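Local coordinates for protein putative endo-1,4-beta-xylanase (Bacteroides thetaiotaomicron VPI-5482, PDB 5MSX) that probably hydrolyses O-glycosidic bonds in plant pectin as a family 43 glycoside hydrolase, consistent with an arabinofuranosidase, and carries bound calcium, at residues Ser331-Pro336 and Phe353-Ala358; Pro377-Asp382 and Pro451-Trp456. All coordinates share one frame; numbering follows the deposited sequence.

Contact 1 (Ser331-Pro336 and Phe353-Ala358); sequences SSIEVP and FVPSFA. With CA (calcium ion), chain T.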
ATOM      1  N   SER C 331     -31.488 -44.084  14.562  1.00 31.75           N
ATOM      2  CA  SER C 331     -30.912 -45.362  14.961  1.00 33.98           C
ATOM      3  C   SER C 331     -30.507 -45.428  16.425  1.00 36.71           C
ATOM      4  O   SER C 331     -30.539 -46.492  17.022  1.00 34.81           O
ATOM      5  CB  SER C 331     -29.685 -45.666  14.098  1.00 36.00           C
ATOM      6  OG  SER C 331     -28.645 -44.720  14.278  1.00 36.59           O
ATOM      7  N   SER C 332     -30.071 -44.296  16.977  1.00 35.93           N
ATOM      8  CA  SER C 332     -29.761 -44.187  18.386  1.00 33.14           C
ATOM      9  C   SER C 332     -29.717 -42.721  18.808  1.00 33.19           C
ATOM     10  O   SER C 332     -29.795 -41.798  17.972  1.00 29.86           O
ATOM     11  CB  SER C 332     -28.421 -44.849  18.701  1.00 34.13           C
ATOM     12  OG  SER C 332     -27.344 -44.113  18.166  1.00 34.88           O
ATOM     13  N   ILE C 333     -29.613 -42.534  20.121  1.00 32.21           N
ATOM     14  CA  ILE C 333     -29.545 -41.227  20.756  1.00 31.46           C
ATOM     15  C   ILE C 333     -28.466 -41.327  21.820  1.00 33.04           C
ATOM     16  O   ILE C 333     -28.507 -42.254  22.654  1.00 30.58           O
ATOM     17  CB  ILE C 333     -30.890 -40.837  21.398  1.00 31.05           C
ATOM     18  CG1 ILE C 333     -32.005 -40.844  20.338  1.00 29.45           C
ATOM     19  CG2 ILE C 333     -30.786 -39.479  22.086  1.00 29.42           C
ATOM     20  CD1 ILE C 333     -33.402 -40.759  20.901  1.00 28.60           C
ATOM     21  N   GLU C 334     -27.489 -40.407  21.783  1.00 30.41           N
ATOM     22  CA  GLU C 334     -26.488 -40.347  22.820  1.00 30.63           C
ATOM     23  C   GLU C 334     -27.135 -39.987  24.158  1.00 28.83           C
ATOM     24  O   GLU C 334     -28.079 -39.200  24.226  1.00 25.58           O
ATOM     25  CB  GLU C 334     -25.360 -39.346  22.478  1.00 33.53           C
ATOM     26  CG  GLU C 334     -24.145 -39.407  23.412  1.00 36.15           C
ATOM     27  CD  GLU C 334     -23.577 -40.832  23.574  1.00 41.47           C
ATOM     28  OE1 GLU C 334     -22.619 -41.180  22.856  1.00 47.39           O
ATOM     29  OE2 GLU C 334     -24.092 -41.628  24.408  1.00 44.59           O
ATOM     30  N   VAL C 335     -26.606 -40.577  25.220  1.00 29.72           N
ATOM     31  CA  VAL C 335     -27.035 -40.283  26.602  1.00 31.57           C
ATOM     32  C   VAL C 335     -26.758 -38.792  26.973  1.00 28.12           C
ATOM     33  O   VAL C 335     -25.788 -38.226  26.477  1.00 27.70           O
ATOM     34  CB  VAL C 335     -26.320 -41.271  27.575  1.00 34.19           C
ATOM     35  CG1 VAL C 335     -24.813 -40.995  27.667  1.00 35.06           C
ATOM     36  CG2 VAL C 335     -26.947 -41.253  28.953  1.00 37.98           C
ATOM     37  N   PRO C 336     -27.595 -38.169  27.835  1.00 27.00           N
ATOM     38  CA  PRO C 336     -27.374 -36.759  28.178  1.00 26.04           C
ATOM     39  C   PRO C 336     -25.995 -36.463  28.757  1.00 25.77           C
ATOM     40  O   PRO C 336     -25.394 -37.318  29.442  1.00 26.04           O
ATOM     41  CB  PRO C 336     -28.449 -36.462  29.227  1.00 26.66           C
ATOM     42  CG  PRO C 336     -29.514 -37.477  28.982  1.00 27.11           C
ATOM     43  CD  PRO C 336     -28.812 -38.695  28.500  1.00 27.75           C
ATOM     44  N   PHE C 353     -29.658 -34.961  23.367  1.00 25.59           N
ATOM     45  CA  PHE C 353     -29.190 -35.271  22.013  1.00 24.56           C
ATOM     46  C   PHE C 353     -30.276 -35.872  21.145  1.00 23.84           C
ATOM     47  O   PHE C 353     -29.974 -36.614  20.207  1.00 25.81           O
ATOM     48  CB  PHE C 353     -27.958 -36.172  22.096  1.00 23.68           C
ATOM     49  CG  PHE C 353     -26.801 -35.513  22.767  1.00 24.22           C
ATOM     50  CD1 PHE C 353     -26.175 -34.406  22.175  1.00 23.71           C
ATOM     51  CD2 PHE C 353     -26.341 -35.954  24.017  1.00 23.95           C
ATOM     52  CE1 PHE C 353     -25.105 -33.770  22.795  1.00 22.57           C
ATOM     53  CE2 PHE C 353     -25.262 -35.317  24.644  1.00 23.55           C
ATOM     54  CZ  PHE C 353     -24.647 -34.215  24.030  1.00 23.83           C
ATOM     55  N   VAL C 354     -31.526 -35.501  21.429  1.00 24.94           N
ATOM     56  CA  VAL C 354     -32.682 -36.104  20.785  1.00 25.94           C
ATOM     57  C   VAL C 354     -32.824 -35.717  19.299  1.00 28.61           C
ATOM     58  O   VAL C 354     -32.417 -34.619  18.915  1.00 29.10           O
ATOM     59  CB  VAL C 354     -33.998 -35.846  21.551  1.00 26.45           C
ATOM     60  CG1 VAL C 354     -33.923 -36.451  22.964  1.00 26.86           C
ATOM     61  CG2 VAL C 354     -34.391 -34.373  21.588  1.00 26.86           C
ATOM     62  N   PRO C 355     -33.399 -36.613  18.464  1.00 29.83           N
ATOM     63  CA  PRO C 355     -33.578 -36.369  17.016  1.00 28.17           C
ATOM     64  C   PRO C 355     -34.332 -35.085  16.646  1.00 26.84           C
ATOM     65  O   PRO C 355     -33.992 -34.443  15.662  1.00 26.94           O
ATOM     66  CB  PRO C 355     -34.385 -37.597  16.556  1.00 31.56           C
ATOM     67  CG  PRO C 355     -34.084 -38.652  17.570  1.00 32.33           C
ATOM     68  CD  PRO C 355     -34.010 -37.894  18.863  1.00 31.49           C
ATOM     69  N   SER C 356     -35.357 -34.716  17.408  1.00 26.33           N
ATOM     70  CA  SER C 356     -36.079 -33.463  17.160  1.00 28.75           C
ATOM     71  C   SER C 356     -35.172 -32.214  17.209  1.00 27.89           C
ATOM     72  O   SER C 356     -35.514 -31.177  16.622  1.00 31.94           O
ATOM     73  CB  SER C 356     -37.247 -33.310  18.127  1.00 29.05           C
ATOM     74  OG  SER C 356     -36.750 -33.288  19.458  1.00 35.14           O
ATOM     75  N   PHE C 357     -34.033 -32.312  17.900  1.00 26.36           N
ATOM     76  CA  PHE C 357     -33.007 -31.248  17.853  1.00 26.33           C
ATOM     77  C   PHE C 357     -32.376 -31.068  16.446  1.00 24.95           C
ATOM     78  O   PHE C 357     -31.889 -29.990  16.140  1.00 21.06           O
ATOM     79  CB  PHE C 357     -31.920 -31.437  18.935  1.00 24.25           C
ATOM     80  CG  PHE C 357     -32.377 -31.159  20.376  1.00 23.88           C
ATOM     81  CD1 PHE C 357     -33.605 -30.553  20.684  1.00 23.33           C
ATOM     82  CD2 PHE C 357     -31.510 -31.458  21.437  1.00 24.08           C
ATOM     83  CE1 PHE C 357     -33.964 -30.289  21.996  1.00 22.95           C
ATOM     84  CE2 PHE C 357     -31.865 -31.188  22.754  1.00 23.54           C
ATOM     85  CZ  PHE C 357     -33.090 -30.607  23.034  1.00 23.14           C
ATOM     86  N   ALA C 358     -32.381 -32.102  15.599  1.00 24.90           N
ATOM     87  CA  ALA C 358     -31.944 -31.940  14.186  1.00 24.15           C
ATOM     88  C   ALA C 358     -32.818 -30.971  13.349  1.00 24.01           C
ATOM     89  O   ALA C 358     -32.343 -30.420  12.343  1.00 24.42           O
ATOM     90  CB  ALA C 358     -31.857 -33.289  13.508  1.00 24.54           C
TER
HETATM   91 CA    CA T 502     -30.921 -27.878  16.303  1.00 34.83          CA
HETATM   92  O   HOH W   1     -29.822 -37.323  24.938  1.00 23.45           O
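Ile333 meets Phe353, Val354 and Pro355 with its two branches. Ile333 CG2 lies 3.5 Å from Phe353 O. The other branch ends at Ile333 CD1, 3.6 Å from Pro355 CD, and the two side chains lie roughly perpendicular. Setting CG1 anti to the carbonyl carbon (chi1 -58°) brings this arm to the proline ring.

Glu334 runs alongside Phe353, and Glu334 CB rests 3.9 Å from Phe353 CD2. Its chain then bends at chi2, and the carboxylate leads away. Glu334 OE2 takes the N-H of Val335 with its anti lone pair, at 2.8 Å from Val335 N. OE1 is held by Ala371 N. A water joins the two backbones: it donates to Glu334 O and accepts from Phe353 N.

Val335 adds its carbonyl. Val335 O sits in the plane of the Phe353 ring, at its edge, 3.4 Å from Phe353 CD2. Pro336 comes near the same ring through its backbone. Replacing Phe353 with an alanine is likely to leave Glu334 CB and Val335 O without their ring partner and to open a gap beside Met368.

Segment 353-358 continues to Phe357, and Phe357 O binds the calcium ion at 2.3 Å. This is loop-on-loop packing beside the calcium site of an F5/8 type C domain.

Contact 2 (Pro377-Asp382 and Pro451-Trp456); sequences PWIVAD and PGIWEW. With CA (calcium ion), chain T.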
ATOM      1  N   PRO C 377     -24.963 -45.070  11.369  1.00 45.54           N
ATOM      2  CA  PRO C 377     -26.009 -44.387  12.127  1.00 41.13           C
ATOM      3  C   PRO C 377     -26.928 -43.673  11.162  1.00 38.96           C
ATOM      4  O   PRO C 377     -26.476 -43.235  10.103  1.00 40.18           O
ATOM      5  CB  PRO C 377     -25.237 -43.379  12.993  1.00 41.82           C
ATOM      6  CG  PRO C 377     -23.863 -43.311  12.433  1.00 42.69           C
ATOM      7  CD  PRO C 377     -23.615 -44.630  11.768  1.00 44.24           C
ATOM      8  N   TRP C 378     -28.207 -43.571  11.496  1.00 36.63           N
ATOM      9  CA  TRP C 378     -29.142 -42.939  10.594  1.00 34.94           C
ATOM     10  C   TRP C 378     -30.240 -42.200  11.326  1.00 33.11           C
ATOM     11  O   TRP C 378     -30.518 -42.454  12.503  1.00 32.18           O
ATOM     12  CB  TRP C 378     -29.727 -43.967   9.610  1.00 35.88           C
ATOM     13  CG  TRP C 378     -30.382 -45.148  10.277  1.00 35.09           C
ATOM     14  CD1 TRP C 378     -29.845 -46.390  10.443  1.00 34.97           C
ATOM     15  CD2 TRP C 378     -31.691 -45.186  10.865  1.00 33.06           C
ATOM     16  NE1 TRP C 378     -30.737 -47.198  11.096  1.00 36.42           N
ATOM     17  CE2 TRP C 378     -31.880 -46.490  11.362  1.00 35.77           C
ATOM     18  CE3 TRP C 378     -32.723 -44.246  11.014  1.00 33.23           C
ATOM     19  CZ2 TRP C 378     -33.062 -46.882  12.019  1.00 36.46           C
ATOM     20  CZ3 TRP C 378     -33.891 -44.625  11.664  1.00 35.90           C
ATOM     21  CH2 TRP C 378     -34.048 -45.937  12.169  1.00 36.31           C
ATOM     22  N   ILE C 379     -30.856 -41.273  10.597  1.00 31.02           N
ATOM     23  CA  ILE C 379     -31.989 -40.484  11.077  1.00 31.16           C
ATOM     24  C   ILE C 379     -32.988 -40.368   9.934  1.00 30.01           C
ATOM     25  O   ILE C 379     -32.588 -40.332   8.775  1.00 31.93           O
ATOM     26  CB  ILE C 379     -31.510 -39.086  11.593  1.00 30.97           C
ATOM     27  CG1 ILE C 379     -32.678 -38.256  12.125  1.00 32.06           C
ATOM     28  CG2 ILE C 379     -30.725 -38.321  10.527  1.00 29.98           C
ATOM     29  CD1 ILE C 379     -32.256 -37.118  13.055  1.00 33.38           C
ATOM     30  N   VAL C 380     -34.269 -40.284  10.272  1.00 31.77           N
ATOM     31  CA  VAL C 380     -35.353 -40.245   9.304  1.00 31.84           C
ATOM     32  C   VAL C 380     -36.261 -39.071   9.602  1.00 32.23           C
ATOM     33  O   VAL C 380     -36.743 -38.944  10.715  1.00 32.33           O
ATOM     34  CB  VAL C 380     -36.227 -41.530   9.410  1.00 32.76           C
ATOM     35  CG1 VAL C 380     -37.620 -41.346   8.791  1.00 32.73           C
ATOM     36  CG2 VAL C 380     -35.525 -42.727   8.789  1.00 32.90           C
ATOM     37  N   ALA C 381     -36.549 -38.267   8.589  1.00 32.16           N
ATOM     38  CA  ALA C 381     -37.563 -37.258   8.690  1.00 34.43           C
ATOM     39  C   ALA C 381     -38.840 -37.771   8.017  1.00 37.72           C
ATOM     40  O   ALA C 381     -38.784 -38.290   6.895  1.00 36.03           O
ATOM     41  CB  ALA C 381     -37.093 -35.982   8.025  1.00 35.88           C
ATOM     42  N   ASP C 382     -39.967 -37.612   8.721  1.00 38.00           N
ATOM     43  CA  ASP C 382     -41.293 -37.965   8.252  1.00 41.50           C
ATOM     44  C   ASP C 382     -42.122 -36.701   8.046  1.00 45.04           C
ATOM     45  O   ASP C 382     -42.674 -36.128   9.002  1.00 44.24           O
ATOM     46  CB  ASP C 382     -41.999 -38.891   9.267  1.00 43.43           C
ATOM     47  CG  ASP C 382     -43.398 -39.371   8.797  1.00 43.52           C
ATOM     48  OD1 ASP C 382     -43.880 -39.019   7.705  1.00 41.44           O
ATOM     49  OD2 ASP C 382     -44.022 -40.125   9.539  1.00 41.55           O
ATOM     50  N   PRO C 451     -21.216 -38.465  13.804  1.00 31.21           N
ATOM     51  CA  PRO C 451     -22.593 -38.800  13.474  1.00 30.22           C
ATOM     52  C   PRO C 451     -23.637 -37.949  14.237  1.00 30.69           C
ATOM     53  O   PRO C 451     -24.273 -38.428  15.183  1.00 30.47           O
ATOM     54  CB  PRO C 451     -22.667 -40.300  13.828  1.00 32.03           C
ATOM     55  CG  PRO C 451     -21.722 -40.451  14.971  1.00 32.40           C
ATOM     56  CD  PRO C 451     -20.600 -39.476  14.691  1.00 31.26           C
ATOM     57  N   GLY C 452     -23.808 -36.693  13.811  1.00 28.25           N
ATOM     58  CA  GLY C 452     -24.734 -35.779  14.444  1.00 26.51           C
ATOM     59  C   GLY C 452     -25.105 -34.614  13.570  1.00 26.07           C
ATOM     60  O   GLY C 452     -24.381 -34.297  12.635  1.00 26.04           O
ATOM     61  N   ILE C 453     -26.236 -33.987  13.880  1.00 25.16           N
ATOM     62  CA  ILE C 453     -26.801 -32.919  13.083  1.00 25.75           C
ATOM     63  C   ILE C 453     -27.314 -31.775  13.989  1.00 25.86           C
ATOM     64  O   ILE C 453     -28.202 -31.991  14.862  1.00 23.73           O
ATOM     65  CB  ILE C 453     -27.988 -33.442  12.226  1.00 26.15           C
ATOM     66  CG1 ILE C 453     -27.549 -34.594  11.302  1.00 26.83           C
ATOM     67  CG2 ILE C 453     -28.583 -32.321  11.393  1.00 26.12           C
ATOM     68  CD1 ILE C 453     -28.646 -35.073  10.362  1.00 27.71           C
ATOM     69  N   TRP C 454     -26.771 -30.570  13.757  1.00 24.23           N
ATOM     70  CA  TRP C 454     -27.322 -29.309  14.308  1.00 22.57           C
ATOM     71  C   TRP C 454     -28.664 -28.913  13.683  1.00 23.64           C
ATOM     72  O   TRP C 454     -29.628 -28.591  14.388  1.00 21.70           O
ATOM     73  CB  TRP C 454     -26.340 -28.149  14.084  1.00 20.35           C
ATOM     74  CG  TRP C 454     -25.015 -28.246  14.751  1.00 18.70           C
ATOM     75  CD1 TRP C 454     -23.833 -28.530  14.164  1.00 17.60           C
ATOM     76  CD2 TRP C 454     -24.736 -28.031  16.145  1.00 17.77           C
ATOM     77  NE1 TRP C 454     -22.817 -28.503  15.091  1.00 18.35           N
ATOM     78  CE2 TRP C 454     -23.347 -28.223  16.323  1.00 18.55           C
ATOM     79  CE3 TRP C 454     -25.532 -27.726  17.264  1.00 17.22           C
ATOM     80  CZ2 TRP C 454     -22.724 -28.107  17.578  1.00 17.94           C
ATOM     81  CZ3 TRP C 454     -24.933 -27.623  18.494  1.00 17.09           C
ATOM     82  CH2 TRP C 454     -23.534 -27.784  18.644  1.00 17.55           C
ATOM     83  N   GLU C 455     -28.717 -28.897  12.352  1.00 26.26           N
ATOM     84  CA  GLU C 455     -29.917 -28.464  11.616  1.00 28.39           C
ATOM     85  C   GLU C 455     -30.047 -29.204  10.298  1.00 29.13           C
ATOM     86  O   GLU C 455     -29.055 -29.407   9.601  1.00 29.79           O
ATOM     87  CB  GLU C 455     -29.935 -26.941  11.340  1.00 32.25           C
ATOM     88  CG  GLU C 455     -30.450 -26.077  12.495  1.00 36.37           C
ATOM     89  CD  GLU C 455     -31.827 -26.528  12.989  1.00 41.29           C
ATOM     90  OE1 GLU C 455     -32.753 -26.599  12.156  1.00 45.17           O
ATOM     91  OE2 GLU C 455     -31.986 -26.854  14.193  1.00 41.56           O
ATOM     92  N   TRP C 456     -31.276 -29.589   9.962  1.00 29.08           N
ATOM     93  CA  TRP C 456     -31.564 -30.303   8.722  1.00 30.95           C
ATOM     94  C   TRP C 456     -32.782 -29.629   8.151  1.00 30.15           C
ATOM     95  O   TRP C 456     -33.887 -29.757   8.684  1.00 31.02           O
ATOM     96  CB  TRP C 456     -31.793 -31.792   8.976  1.00 32.38           C
ATOM     97  CG  TRP C 456     -32.100 -32.656   7.762  1.00 37.51           C
ATOM     98  CD1 TRP C 456     -31.902 -32.343   6.443  1.00 40.55           C
ATOM     99  CD2 TRP C 456     -32.631 -33.991   7.778  1.00 38.88           C
ATOM    100  NE1 TRP C 456     -32.310 -33.388   5.639  1.00 41.47           N
ATOM    101  CE2 TRP C 456     -32.754 -34.412   6.433  1.00 41.80           C
ATOM    102  CE3 TRP C 456     -33.031 -34.865   8.798  1.00 39.12           C
ATOM    103  CZ2 TRP C 456     -33.242 -35.682   6.083  1.00 42.03           C
ATOM    104  CZ3 TRP C 456     -33.515 -36.124   8.450  1.00 42.12           C
ATOM    105  CH2 TRP C 456     -33.621 -36.518   7.102  1.00 41.38           C
TER
HETATM  106 CA    CA T 502     -30.921 -27.878  16.303  1.00 34.83          CA
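Pro451 begins the contact by touching Pro377. Pro451 CB lies 3.5 Å from Pro377 CG, and the touch is purely apolar. These two residues are also the closest pair of CA atoms between the segments, 6.7 Å apart. Further along, the backbones stay separated and side chains fill the space between them.

Ile453 reaches across with its end methyl. Ile453 CD1 comes to 3.9 Å from Ile379 CG2, and the two side chains cross obliquely.

Trp454 marks a corner in the chain. With Glu455 it forms a classic beta bulge opposite Tyr395. The bulge supplies two calcium ligands: Trp454 O at 2.4 Å and Glu455 OE2 at 2.6 Å from the calcium ion. Phe357, Asp360, Ala362 and Ser365 complete the site. The negative carboxylate probably offsets part of the charge of the metal.

Trp456 returns to the interface. CG is anti to the backbone N (chi1 -180°), which extends the indole across to strand 378-383. Its six-membered ring does the touching. Trp456 CZ3 and Trp456 CH2 each lie 3.6 Å from Ala381 CB, which approaches the ring obliquely. Ile379 CG2 also comes within 4.1 Å of Trp456 CZ3, and these two side chains run antiparallel alongside one another. Ala381 offers only a methyl group here, which lets the indole come close to the strand backbone. Leu442 and Ile444 of strand 438-448 also pack on the indole.

The arrangement is the apolar interior of the beta-sandwich typical of F5/8 type C domains, with a calcium site at the bulge on its margin.

How the contacts relate
Contact 1 joins two loops and is partly buried, with Ile333 exposed. Contact 2 is a buried contact between strands 378-383 and 452-458. The chemistry follows: contact 1 mixes apolar packing with backbone carbonyls and a bridging water, whereas contact 2 is made almost wholly by apolar side chains. Their centres lie about 9 Å apart, and they meet directly. Ser331 N and Trp378 O form a probable hydrogen bond of 2.8 Å, and Ala358 O packs on Trp456 CB. Pro355 and Ala358 of contact 1 also rest on Ile379 of contact 2. The two contacts share one calcium ion, with ligands from both.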